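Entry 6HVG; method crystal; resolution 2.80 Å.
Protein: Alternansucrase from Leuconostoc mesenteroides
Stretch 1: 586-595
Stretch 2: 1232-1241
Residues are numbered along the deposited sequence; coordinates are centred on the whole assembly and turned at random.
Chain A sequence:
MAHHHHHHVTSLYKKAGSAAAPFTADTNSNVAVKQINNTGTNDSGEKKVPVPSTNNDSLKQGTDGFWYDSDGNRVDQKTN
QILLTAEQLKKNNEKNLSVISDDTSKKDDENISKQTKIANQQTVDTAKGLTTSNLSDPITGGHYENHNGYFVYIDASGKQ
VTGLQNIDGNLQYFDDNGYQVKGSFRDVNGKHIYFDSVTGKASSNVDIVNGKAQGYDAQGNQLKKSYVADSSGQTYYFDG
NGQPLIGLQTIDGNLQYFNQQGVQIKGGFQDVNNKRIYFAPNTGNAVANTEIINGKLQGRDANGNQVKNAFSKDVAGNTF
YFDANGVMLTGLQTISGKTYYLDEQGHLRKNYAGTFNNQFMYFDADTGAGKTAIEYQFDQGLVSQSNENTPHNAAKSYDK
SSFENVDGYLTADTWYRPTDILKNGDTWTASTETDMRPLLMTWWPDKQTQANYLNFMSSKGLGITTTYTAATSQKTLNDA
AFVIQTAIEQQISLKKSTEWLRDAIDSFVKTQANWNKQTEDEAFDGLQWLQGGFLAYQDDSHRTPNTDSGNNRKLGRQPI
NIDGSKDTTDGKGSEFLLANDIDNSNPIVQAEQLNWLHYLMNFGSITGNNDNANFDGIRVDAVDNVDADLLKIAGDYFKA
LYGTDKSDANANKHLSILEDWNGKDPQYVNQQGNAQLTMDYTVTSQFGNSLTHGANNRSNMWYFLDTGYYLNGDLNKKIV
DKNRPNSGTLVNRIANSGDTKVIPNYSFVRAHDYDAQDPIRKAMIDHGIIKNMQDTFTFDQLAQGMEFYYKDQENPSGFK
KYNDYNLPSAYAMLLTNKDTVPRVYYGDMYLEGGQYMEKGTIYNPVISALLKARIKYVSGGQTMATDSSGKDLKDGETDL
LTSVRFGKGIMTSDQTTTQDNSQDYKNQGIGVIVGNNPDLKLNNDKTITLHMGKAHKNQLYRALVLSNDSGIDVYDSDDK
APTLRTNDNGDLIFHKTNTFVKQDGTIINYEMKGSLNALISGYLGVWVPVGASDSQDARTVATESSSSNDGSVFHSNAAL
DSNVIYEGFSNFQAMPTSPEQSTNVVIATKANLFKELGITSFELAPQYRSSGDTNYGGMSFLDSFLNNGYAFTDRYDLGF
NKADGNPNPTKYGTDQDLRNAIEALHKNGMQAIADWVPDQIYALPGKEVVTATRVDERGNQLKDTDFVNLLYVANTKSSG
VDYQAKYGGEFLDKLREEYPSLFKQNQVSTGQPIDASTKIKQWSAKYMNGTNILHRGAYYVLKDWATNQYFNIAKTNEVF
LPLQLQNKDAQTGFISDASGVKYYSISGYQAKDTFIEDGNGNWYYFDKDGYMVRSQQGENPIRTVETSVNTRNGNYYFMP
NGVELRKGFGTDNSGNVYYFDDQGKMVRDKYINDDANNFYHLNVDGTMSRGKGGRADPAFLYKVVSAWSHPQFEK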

# COMPACT_ATOMS: atom_id res chain seq x y z
N ASN A 586 -16.39 19.27 6.29
CA ASN A 586 -17.18 20.42 5.85
C ASN A 586 -18.68 20.19 6.02
O ASN A 586 -19.24 19.31 5.39
CB ASN A 586 -16.87 20.69 4.37
CG ASN A 586 -17.58 21.91 3.81
OD1 ASN A 586 -18.67 22.30 4.26
ND2 ASN A 586 -16.98 22.50 2.80
N PRO A 587 -19.34 21.02 6.85
CA PRO A 587 -20.78 20.88 7.05
C PRO A 587 -21.62 20.71 5.79
O PRO A 587 -22.57 19.92 5.78
CB PRO A 587 -21.15 22.19 7.76
CG PRO A 587 -19.93 22.57 8.53
CD PRO A 587 -18.77 22.11 7.68
N ILE A 588 -21.27 21.41 4.72
CA ILE A 588 -21.98 21.28 3.45
C ILE A 588 -21.84 19.88 2.87
O ILE A 588 -22.80 19.32 2.35
CB ILE A 588 -21.52 22.35 2.42
CG1 ILE A 588 -21.95 23.76 2.89
CG2 ILE A 588 -22.13 22.08 1.05
CD1 ILE A 588 -21.17 24.89 2.25
N VAL A 589 -20.65 19.32 2.95
CA VAL A 589 -20.39 17.98 2.43
C VAL A 589 -21.05 16.95 3.34
O VAL A 589 -21.54 15.94 2.85
CB VAL A 589 -18.86 17.72 2.30
CG1 VAL A 589 -18.56 16.26 1.97
CG2 VAL A 589 -18.28 18.64 1.25
N GLN A 590 -21.08 17.21 4.64
CA GLN A 590 -21.78 16.35 5.58
C GLN A 590 -23.26 16.23 5.25
O GLN A 590 -23.83 15.14 5.29
CB GLN A 590 -21.58 16.84 7.02
CG GLN A 590 -20.17 16.65 7.53
CD GLN A 590 -19.98 17.11 8.96
OE1 GLN A 590 -20.88 17.71 9.55
NE2 GLN A 590 -18.80 16.84 9.53
N ALA A 591 -23.89 17.35 4.92
CA ALA A 591 -25.30 17.37 4.50
C ALA A 591 -25.49 16.52 3.25
O ALA A 591 -26.47 15.78 3.14
CB ALA A 591 -25.79 18.80 4.24
N GLU A 592 -24.56 16.64 2.30
CA GLU A 592 -24.65 15.89 1.05
C GLU A 592 -24.53 14.37 1.29
O GLU A 592 -25.19 13.57 0.65
CB GLU A 592 -23.60 16.38 0.07
CG GLU A 592 -23.48 15.55 -1.19
CD GLU A 592 -24.82 15.26 -1.84
OE1 GLU A 592 -25.74 16.08 -1.72
OE2 GLU A 592 -24.90 14.22 -2.52
N GLN A 593 -23.70 13.99 2.26
CA GLN A 593 -23.55 12.59 2.61
C GLN A 593 -24.86 12.05 3.20
O GLN A 593 -25.20 10.89 3.01
CB GLN A 593 -22.41 12.37 3.60
CG GLN A 593 -21.04 12.80 3.16
CD GLN A 593 -20.45 11.92 2.10
OE1 GLN A 593 -21.08 11.04 1.52
NE2 GLN A 593 -19.20 12.16 1.86
N LEU A 594 -25.57 12.89 3.95
CA LEU A 594 -26.89 12.51 4.47
C LEU A 594 -27.91 12.38 3.35
O LEU A 594 -28.76 11.50 3.39
CB LEU A 594 -27.37 13.56 5.49
CG LEU A 594 -28.75 13.33 6.12
CD1 LEU A 594 -28.74 12.01 6.89
CD2 LEU A 594 -29.11 14.52 7.00
N ASN A 595 -27.85 13.28 2.37
CA ASN A 595 -28.73 13.21 1.19
C ASN A 595 -28.54 11.87 0.48
O ASN A 595 -29.51 11.19 0.17
CB ASN A 595 -28.44 14.36 0.22
CG ASN A 595 -29.59 14.62 -0.76
OD1 ASN A 595 -30.64 15.14 -0.37
ND2 ASN A 595 -29.40 14.25 -2.02
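Stretch 2 1232-1241: QPIDASTKIK

Packing of residues 1232-1241 of alternansucrase, an irregular segment without helix or strand, against the first turns of a helix that starts at P587 and continues beyond N595, more than 600 residues earlier in the same chain. The helix opens at N586, whose OD1 caps it by accepting from I588 N at 2.8 Å. Stretch 2 is largely extended (I1234 at phi/psi -62/152, D1235 at -122/101), bends at A1236 and S1237 (-90/7 and -70/-17), and extends again from T1238 to I1240. It begins beside P587, with CA atoms of P587 and I1234 4.4 Å apart and those of I588 and D1235 4.8 Å apart, and reaches E592 at I1240, where the CA-CA distance is 6.6 Å; the contact buries 601 Å² in total.

Backbone contacts: the one direct hydrogen bond between the stretches is weak, D1235 N to P587 O at 3.3 Å, though nearly straight at 172°. P587 O also accepts from A591 N at 3.0 Å within the helix, so the carbonyl serves both. Next to it, I588 CA lies 3.6 Å from D1235 O in a CA-H...O contact with an angle of 175° at the hydrogen. The same D1235 O lies 3.3 Å from A591 CB, a close approach that the short alanine side chain makes on this face of the helix.

Side-chain packing: two isoleucines of stretch 2 grip the helix. I1234 (chi1 p, chi2 t) places CD1 3.7 Å from L594 CD2, its CB 4.4 Å from A591 CB, and its CG2 3.6 Å from Q590 OE1. The CA-to-CB bond of I1240 (chi1 m, chi2 t) points toward the helix; its CD1 is 3.7 Å from E592 CB and 3.9 Å from V589 CG2, while its CG1 is 4.0 Å from I588 CG2. I588 CG2 also lies 3.6 Å from T1238 O. At the helix start, P587 CB rests 3.6 Å from P1233 O and 3.8 Å from D1235 CB.

Water bridges: water 1 donates to I588 O at 3.2 Å and to T1238 O at 2.8 Å; water 2 donates to Q590 OE1 at 2.8 Å and to Q1232 O at 3.2 Å. Each links two acceptors that could not bond directly.

Bonds within stretch 2: D1235 OD1 accepts from S1237 N at 2.8 Å and from S1237 OG at 2.6 Å, bracing the bend, and K1239 NZ donates to A1236 O at 2.9 Å. K1239 and K1241 direct their CA-to-CB bonds away from the helix.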

# COMPACT_ATOMS: atom_id res chain seq x y z
N GLN A 1232 -20.26 22.80 14.71
CA GLN A 1232 -21.32 23.34 13.86
C GLN A 1232 -22.31 22.24 13.53
O GLN A 1232 -21.99 21.07 13.65
CB GLN A 1232 -20.72 23.89 12.55
CG GLN A 1232 -19.92 25.17 12.71
CD GLN A 1232 -20.80 26.35 13.14
OE1 GLN A 1232 -20.69 26.85 14.27
NE2 GLN A 1232 -21.71 26.77 12.26
N PRO A 1233 -23.52 22.62 13.12
CA PRO A 1233 -24.44 21.64 12.58
C PRO A 1233 -24.20 21.45 11.09
O PRO A 1233 -23.53 22.27 10.46
CB PRO A 1233 -25.81 22.28 12.84
CG PRO A 1233 -25.56 23.74 12.83
CD PRO A 1233 -24.11 23.97 13.12
N ILE A 1234 -24.74 20.39 10.52
CA ILE A 1234 -24.68 20.21 9.07
C ILE A 1234 -25.42 21.35 8.38
O ILE A 1234 -26.35 21.96 8.95
CB ILE A 1234 -25.26 18.85 8.61
CG1 ILE A 1234 -26.74 18.72 8.93
CG2 ILE A 1234 -24.49 17.68 9.24
CD1 ILE A 1234 -27.40 17.55 8.24
N ASP A 1235 -24.99 21.64 7.16
CA ASP A 1235 -25.46 22.80 6.44
C ASP A 1235 -26.08 22.36 5.12
O ASP A 1235 -25.38 22.07 4.17
CB ASP A 1235 -24.28 23.77 6.23
CG ASP A 1235 -24.68 25.06 5.53
OD1 ASP A 1235 -25.89 25.25 5.24
OD2 ASP A 1235 -23.77 25.87 5.26
N ALA A 1236 -27.41 22.31 5.10
CA ALA A 1236 -28.15 22.05 3.87
C ALA A 1236 -28.50 23.33 3.09
O ALA A 1236 -29.23 23.28 2.09
CB ALA A 1236 -29.43 21.26 4.18
N SER A 1237 -27.98 24.49 3.52
CA SER A 1237 -28.26 25.76 2.83
C SER A 1237 -27.57 25.82 1.45
O SER A 1237 -27.92 26.65 0.61
CB SER A 1237 -27.85 26.94 3.70
OG SER A 1237 -26.45 27.18 3.62
N THR A 1238 -26.59 24.95 1.24
CA THR A 1238 -25.89 24.83 -0.04
C THR A 1238 -25.95 23.36 -0.51
O THR A 1238 -25.67 22.44 0.26
CB THR A 1238 -24.43 25.26 0.15
OG1 THR A 1238 -24.40 26.51 0.88
CG2 THR A 1238 -23.73 25.44 -1.17
N LYS A 1239 -26.33 23.16 -1.77
CA LYS A 1239 -26.49 21.81 -2.32
C LYS A 1239 -25.32 21.49 -3.25
O LYS A 1239 -24.84 22.38 -3.94
CB LYS A 1239 -27.80 21.68 -3.10
CG LYS A 1239 -29.01 21.34 -2.26
CD LYS A 1239 -29.79 22.56 -1.82
CE LYS A 1239 -30.94 22.18 -0.91
NZ LYS A 1239 -31.26 23.30 0.01
N ILE A 1240 -24.88 20.23 -3.27
CA ILE A 1240 -23.77 19.79 -4.14
C ILE A 1240 -24.31 18.98 -5.31
O ILE A 1240 -24.49 17.77 -5.20
CB ILE A 1240 -22.73 18.94 -3.36
CG1 ILE A 1240 -22.20 19.71 -2.14
CG2 ILE A 1240 -21.56 18.55 -4.25
CD1 ILE A 1240 -21.28 18.90 -1.24
N LYS A 1241 -24.58 19.66 -6.43
CA LYS A 1241 -24.94 19.01 -7.69
C LYS A 1241 -23.69 18.69 -8.53
O LYS A 1241 -23.75 17.89 -9.46
CB LYS A 1241 -25.83 19.92 -8.55
CG LYS A 1241 -27.19 20.31 -7.98
CD LYS A 1241 -27.92 19.15 -7.35
CE LYS A 1241 -29.40 19.46 -7.22
NZ LYS A 1241 -30.13 19.01 -8.43
O HOH W 1 -25.50 19.67 0.68
O HOH W 2 -20.72 20.16 10.91